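Local coordinates for protein phytase (Citrobacter braakii, PDB 3ZHC) that is a phytase of branch 2 of the histidine phosphatase superfamily, with a mixed beta sheet flanked by helices, at residues 135-147 and 309-323. The protein carries 2 engineered substitutions. Numbering follows the deposited sequence.
Sequences HYQKDEEKNDPLF and RYGIKLPVSLLFIAG. With FMT (formic acid), chain T.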
loop_
_atom_site.group_PDB
_atom_site.type_symbol
_atom_site.label_atom_id
_atom_site.label_comp_id
_atom_site.label_asym_id
_atom_site.label_seq_id
_atom_site.Cartn_x
_atom_site.Cartn_y
_atom_site.Cartn_z
ATOM N N HIS B 135 -2.659 15.882 33.526
ATOM C CA HIS B 135 -3.595 15.090 34.336
ATOM C C HIS B 135 -3.402 13.592 34.092
ATOM O O HIS B 135 -3.102 13.161 32.963
ATOM C CB HIS B 135 -5.054 15.466 34.049
ATOM C CG HIS B 135 -5.406 16.866 34.425
ATOM N ND1 HIS B 135 -5.840 17.209 35.684
ATOM C CD2 HIS B 135 -5.391 18.007 33.708
ATOM C CE1 HIS B 135 -6.075 18.507 35.723
ATOM N NE2 HIS B 135 -5.809 19.014 34.534
ATOM N N TYR B 136 -3.579 12.817 35.157
ATOM C CA TYR B 136 -3.492 11.351 35.126
ATOM C C TYR B 136 -4.036 10.798 36.434
ATOM O O TYR B 136 -4.052 11.510 37.437
ATOM C CB TYR B 136 -2.034 10.863 34.909
ATOM C CG TYR B 136 -1.032 11.419 35.928
ATOM C CD1 TYR B 136 -0.426 12.652 35.722
ATOM C CD2 TYR B 136 -0.704 10.707 37.095
ATOM C CE1 TYR B 136 0.496 13.185 36.647
ATOM C CE2 TYR B 136 0.217 11.229 38.030
ATOM C CZ TYR B 136 0.807 12.475 37.789
ATOM O OH TYR B 136 1.691 12.997 38.667
ATOM N N GLN B 137 -4.476 9.535 36.424
ATOM C CA GLN B 137 -4.964 8.883 37.648
ATOM C C GLN B 137 -3.791 8.727 38.597
ATOM O O GLN B 137 -2.744 8.256 38.192
ATOM C CB GLN B 137 -5.620 7.510 37.362
ATOM C CG GLN B 137 -6.842 7.563 36.432
ATOM C CD GLN B 137 -7.986 8.419 36.987
ATOM O OE1 GLN B 137 -8.367 9.429 36.388
ATOM N NE2 GLN B 137 -8.522 8.022 38.131
ATOM N N LYS B 138 -3.978 9.137 39.859
ATOM C CA LYS B 138 -2.893 9.100 40.879
ATOM C C LYS B 138 -2.672 7.712 41.482
ATOM O O LYS B 138 -1.603 7.465 42.066
ATOM C CB LYS B 138 -3.126 10.162 41.976
ATOM C CG LYS B 138 -3.163 11.638 41.439
ATOM C CD LYS B 138 -1.800 12.101 40.898
ATOM C CE LYS B 138 -1.844 13.514 40.343
ATOM N NZ LYS B 138 -2.709 13.622 39.126
ATOM N N ASP B 139 -3.659 6.800 41.361
ATOM C CA ASP B 139 -3.446 5.389 41.744
ATOM C C ASP B 139 -2.633 4.780 40.584
ATOM O O ASP B 139 -3.176 4.092 39.692
ATOM C CB ASP B 139 -4.769 4.651 42.005
ATOM C CG ASP B 139 -4.566 3.203 42.553
ATOM O OD1 ASP B 139 -3.406 2.781 42.839
ATOM O OD2 ASP B 139 -5.592 2.484 42.698
ATOM N N GLU B 140 -1.318 5.046 40.611
ATOM C CA GLU B 140 -0.387 4.684 39.496
ATOM C C GLU B 140 -0.045 3.172 39.362
ATOM O O GLU B 140 0.693 2.784 38.428
ATOM C CB GLU B 140 0.908 5.539 39.586
ATOM C CG GLU B 140 0.646 7.053 39.408
ATOM C CD GLU B 140 1.892 7.920 39.636
ATOM O OE1 GLU B 140 2.843 7.851 38.817
ATOM O OE2 GLU B 140 1.904 8.678 40.631
ATOM N N GLU B 141 -0.572 2.341 40.286
ATOM C CA GLU B 141 -0.463 0.886 40.208
ATOM C C GLU B 141 -1.550 0.402 39.225
ATOM O O GLU B 141 -1.272 -0.334 38.247
ATOM C CB GLU B 141 -0.679 0.195 41.596
ATOM C CG GLU B 141 0.041 0.831 42.876
ATOM C CD GLU B 141 1.565 0.573 42.973
ATOM O OE1 GLU B 141 2.179 0.082 41.981
ATOM O OE2 GLU B 141 2.136 0.872 44.064
ATOM N N LYS B 142 -2.790 0.843 39.511
ATOM C CA LYS B 142 -4.026 0.458 38.785
ATOM C C LYS B 142 -4.064 1.024 37.326
ATOM O O LYS B 142 -3.195 1.853 36.939
ATOM C CB LYS B 142 -5.269 0.908 39.635
ATOM C CG LYS B 142 -6.562 0.056 39.510
ATOM C CD LYS B 142 -7.697 0.771 38.767
ATOM C CE LYS B 142 -9.009 -0.053 38.804
ATOM N NZ LYS B 142 -9.555 -0.256 40.190
ATOM N N ASN B 143 -5.050 0.572 36.527
ATOM C CA ASN B 143 -5.183 1.021 35.114
ATOM C C ASN B 143 -6.215 2.135 34.927
ATOM O O ASN B 143 -7.194 2.216 35.678
ATOM C CB ASN B 143 -5.510 -0.160 34.172
ATOM C CG ASN B 143 -6.980 -0.576 34.211
ATOM O OD1 ASN B 143 -7.489 -1.063 35.237
ATOM N ND2 ASN B 143 -7.671 -0.391 33.080
ATOM N N ASP B 144 -5.981 2.985 33.918
ATOM C CA ASP B 144 -6.903 4.061 33.563
ATOM C C ASP B 144 -7.841 3.518 32.471
ATOM O O ASP B 144 -7.383 3.271 31.361
ATOM C CB ASP B 144 -6.145 5.303 33.082
ATOM C CG ASP B 144 -7.059 6.523 32.878
ATOM O OD1 ASP B 144 -8.283 6.367 32.646
ATOM O OD2 ASP B 144 -6.544 7.641 32.947
ATOM N N PRO B 145 -9.161 3.341 32.784
ATOM C CA PRO B 145 -10.122 2.755 31.809
ATOM C C PRO B 145 -10.368 3.560 30.513
ATOM O O PRO B 145 -10.876 2.998 29.552
ATOM C CB PRO B 145 -11.427 2.638 32.628
ATOM C CG PRO B 145 -11.285 3.618 33.709
ATOM C CD PRO B 145 -9.839 3.705 34.044
ATOM N N LEU B 146 -10.022 4.853 30.491
ATOM C CA LEU B 146 -10.099 5.668 29.254
ATOM C C LEU B 146 -9.257 5.064 28.138
ATOM O O LEU B 146 -9.640 5.112 26.975
ATOM C CB LEU B 146 -9.639 7.114 29.506
ATOM C CG LEU B 146 -9.649 8.111 28.337
ATOM C CD1 LEU B 146 -11.072 8.327 27.859
ATOM C CD2 LEU B 146 -8.997 9.437 28.723
ATOM N N PHE B 147 -8.107 4.501 28.523
ATOM C CA PHE B 147 -7.165 3.874 27.598
ATOM C C PHE B 147 -7.344 2.361 27.473
ATOM O O PHE B 147 -6.958 1.798 26.462
ATOM C CB PHE B 147 -5.734 4.206 28.031
ATOM C CG PHE B 147 -5.469 5.678 28.096
ATOM C CD1 PHE B 147 -5.055 6.376 26.959
ATOM C CD2 PHE B 147 -5.650 6.386 29.296
ATOM C CE1 PHE B 147 -4.810 7.775 27.013
ATOM C CE2 PHE B 147 -5.412 7.771 29.362
ATOM C CZ PHE B 147 -4.988 8.467 28.210
ATOM N N ARG B 309 -13.461 12.840 36.262
ATOM C CA ARG B 309 -12.319 11.955 36.721
ATOM C C ARG B 309 -10.965 12.642 36.848
ATOM O O ARG B 309 -10.141 12.217 37.661
ATOM C CB ARG B 309 -12.175 10.723 35.821
ATOM C CG ARG B 309 -13.452 9.930 35.692
ATOM C CD ARG B 309 -13.246 8.566 35.064
ATOM N NE ARG B 309 -12.463 8.638 33.840
ATOM C CZ ARG B 309 -11.232 8.138 33.642
ATOM N NH1 ARG B 309 -10.548 7.461 34.587
ATOM N NH2 ARG B 309 -10.678 8.312 32.459
ATOM N N TYR B 310 -10.739 13.684 36.037
ATOM C CA TYR B 310 -9.495 14.482 36.063
ATOM C C TYR B 310 -9.691 15.909 36.632
ATOM O O TYR B 310 -8.739 16.501 37.116
ATOM C CB TYR B 310 -8.881 14.569 34.649
ATOM C CG TYR B 310 -8.712 13.217 33.978
ATOM C CD1 TYR B 310 -7.649 12.374 34.305
ATOM C CD2 TYR B 310 -9.628 12.776 33.013
ATOM C CE1 TYR B 310 -7.497 11.100 33.675
ATOM C CE2 TYR B 310 -9.490 11.518 32.382
ATOM C CZ TYR B 310 -8.431 10.693 32.716
ATOM O OH TYR B 310 -8.313 9.492 32.101
ATOM N N GLY B 311 -10.915 16.446 36.572
ATOM C CA GLY B 311 -11.201 17.814 37.046
ATOM C C GLY B 311 -10.802 18.869 36.018
ATOM O O GLY B 311 -10.216 19.894 36.376
ATOM N N ILE B 312 -11.116 18.605 34.745
ATOM C CA ILE B 312 -10.835 19.522 33.646
ATOM C C ILE B 312 -12.127 20.229 33.295
ATOM O O ILE B 312 -13.152 19.588 33.124
ATOM C CB ILE B 312 -10.254 18.781 32.395
ATOM C CG1 ILE B 312 -8.879 18.181 32.722
ATOM C CG2 ILE B 312 -10.147 19.717 31.193
ATOM C CD1 ILE B 312 -8.295 17.341 31.618
ATOM N N LYS B 313 -12.076 21.556 33.194
ATOM C CA LYS B 313 -13.239 22.338 32.811
ATOM C C LYS B 313 -13.265 22.427 31.299
ATOM O O LYS B 313 -12.525 23.215 30.709
ATOM C CB LYS B 313 -13.205 23.734 33.445
ATOM C CG LYS B 313 -13.294 23.730 35.006
ATOM C CD LYS B 313 -14.673 23.279 35.517
ATOM C CE LYS B 313 -14.817 23.480 37.044
ATOM N NZ LYS B 313 -16.127 22.930 37.556
ATOM N N LEU B 314 -14.111 21.597 30.672
ATOM C CA LEU B 314 -14.308 21.627 29.219
ATOM C C LEU B 314 -15.382 22.685 28.938
ATOM O O LEU B 314 -16.234 22.922 29.786
ATOM C CB LEU B 314 -14.722 20.247 28.681
ATOM C CG LEU B 314 -13.689 19.093 28.758
ATOM C CD1 LEU B 314 -14.300 17.766 28.327
ATOM C CD2 LEU B 314 -12.423 19.394 27.923
ATOM N N PRO B 315 -15.358 23.331 27.751
ATOM C CA PRO B 315 -14.449 23.152 26.626
ATOM C C PRO B 315 -13.080 23.829 26.813
ATOM O O PRO B 315 -12.900 24.675 27.691
ATOM C CB PRO B 315 -15.199 23.825 25.480
ATOM C CG PRO B 315 -15.886 24.968 26.136
ATOM C CD PRO B 315 -16.315 24.423 27.491
ATOM N N VAL B 316 -12.145 23.418 25.971
ATOM C CA VAL B 316 -10.807 23.987 25.885
ATOM C C VAL B 316 -10.476 24.068 24.411
ATOM O O VAL B 316 -11.072 23.335 23.607
ATOM C CB VAL B 316 -9.757 23.137 26.647
ATOM C CG1 VAL B 316 -10.057 23.132 28.179
ATOM C CG2 VAL B 316 -9.692 21.716 26.097
ATOM N N SER B 317 -9.545 24.944 24.050
ATOM C CA SER B 317 -9.140 25.109 22.639
ATOM C C SER B 317 -8.303 23.938 22.140
ATOM O O SER B 317 -8.393 23.570 20.974
ATOM C CB SER B 317 -8.357 26.425 22.429
ATOM O OG SER B 317 -9.126 27.550 22.822
ATOM N N LEU B 318 -7.485 23.376 23.032
ATOM C CA LEU B 318 -6.633 22.231 22.735
ATOM C C LEU B 318 -6.655 21.262 23.901
ATOM O O LEU B 318 -6.236 21.615 24.996
ATOM C CB LEU B 318 -5.193 22.694 22.456
ATOM C CG LEU B 318 -4.110 21.627 22.232
ATOM C CD1 LEU B 318 -4.450 20.749 21.035
ATOM C CD2 LEU B 318 -2.757 22.282 22.057
ATOM N N LEU B 319 -7.163 20.050 23.654
ATOM C CA LEU B 319 -7.122 18.940 24.602
ATOM C C LEU B 319 -6.147 17.939 23.982
ATOM O O LEU B 319 -6.424 17.404 22.914
ATOM C CB LEU B 319 -8.507 18.319 24.802
ATOM C CG LEU B 319 -8.626 17.058 25.676
ATOM C CD1 LEU B 319 -8.244 17.331 27.119
ATOM C CD2 LEU B 319 -10.047 16.447 25.605
ATOM N N PHE B 320 -5.011 17.704 24.643
ATOM C CA PHE B 320 -3.983 16.757 24.171
ATOM C C PHE B 320 -4.064 15.530 25.047
ATOM O O PHE B 320 -3.984 15.643 26.269
ATOM C CB PHE B 320 -2.605 17.405 24.248
ATOM C CG PHE B 320 -1.472 16.515 23.790
ATOM C CD1 PHE B 320 -1.100 16.475 22.445
ATOM C CD2 PHE B 320 -0.766 15.710 24.718
ATOM C CE1 PHE B 320 -0.043 15.649 22.011
ATOM C CE2 PHE B 320 0.300 14.876 24.287
ATOM C CZ PHE B 320 0.659 14.851 22.940
ATOM N N ILE B 321 -4.230 14.354 24.430
ATOM C CA ILE B 321 -4.387 13.083 25.155
ATOM C C ILE B 321 -3.235 12.130 24.769
ATOM O O ILE B 321 -3.117 11.745 23.604
ATOM C CB ILE B 321 -5.762 12.427 24.894
ATOM C CG1 ILE B 321 -6.906 13.412 25.191
ATOM C CG2 ILE B 321 -5.933 11.149 25.749
ATOM C CD1 ILE B 321 -8.304 12.801 25.083
ATOM N N ALA B 322 -2.402 11.776 25.762
ATOM C CA ALA B 322 -1.237 10.888 25.577
ATOM C C ALA B 322 -1.601 9.425 25.887
ATOM O O ALA B 322 -1.816 9.046 27.053
ATOM C CB ALA B 322 -0.068 11.341 26.441
ATOM N N GLY B 323 -1.659 8.624 24.829
ATOM C CA GLY B 323 -1.947 7.212 24.913
ATOM C C GLY B 323 -0.886 6.400 24.201
ATOM O O GLY B 323 0.290 6.778 24.184
HETATM C C FMT T . -6.190 22.578 33.212
HETATM O O1 FMT T . -5.215 22.796 32.471
HETATM O O2 FMT T . -6.176 21.763 34.141
#
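Asp144 meets Arg309 and Tyr310 in a partly buried contact made largely by side chains, polar at its middle, that ties the loop leaving edge strand 134-135 of the main mixed sheet to the turn between strands 305-307 and 312-314. Arg309 grips one carboxylate oxygen end-on with two nitrogens: NH2 lies 3.1 Å from Asp144 OD1 on its syn lone pair, while NH1 comes to the same atom from above the carboxylate plane. The oxygen stays near the guanidinium plane, but the two flat groups stand 75° apart. A third donor, Leu146 N, closes an Asx turn on Asp144 OD1 at 3.2 Å. The other oxygen takes the Tyr310 hydroxyl through its syn lone pair, Tyr310 OH to Asp144 OD2 being 2.7 Å, at the edge of the phenol ring. A chi1 of -172° swings the Asp144 carboxylate away from its own N, letting it reach both partners at once, and four donors hold it.

The hairpin turn that brings Arg309 and Tyr310 here runs into a G1 beta bulge, where Gly311 and Ile312 both face Glu307; the side-chain carboxylate of Glu307 accepts a hydrogen bond from Arg309 N. Within the bulge, Ile312 lays CG1 over one face of the His135 imidazole in a CH-pi contact, 3.8 Å from the ring centroid. His135 NE2 points along the ring plane to a formic acid molecule, donating to its O2 at 2.8 Å in a nearly straight bond (169°). At the far end the CE1 and CZ atoms of Phe147 rest on central strand 318-323, with CZ 3.8 Å from Ile321 CG2 and CE1 3.3 Å from Ala322 O. Helix 282-301 covers this end, Pro291 touching Leu146 and Leu292 and Met295 touching Ile321.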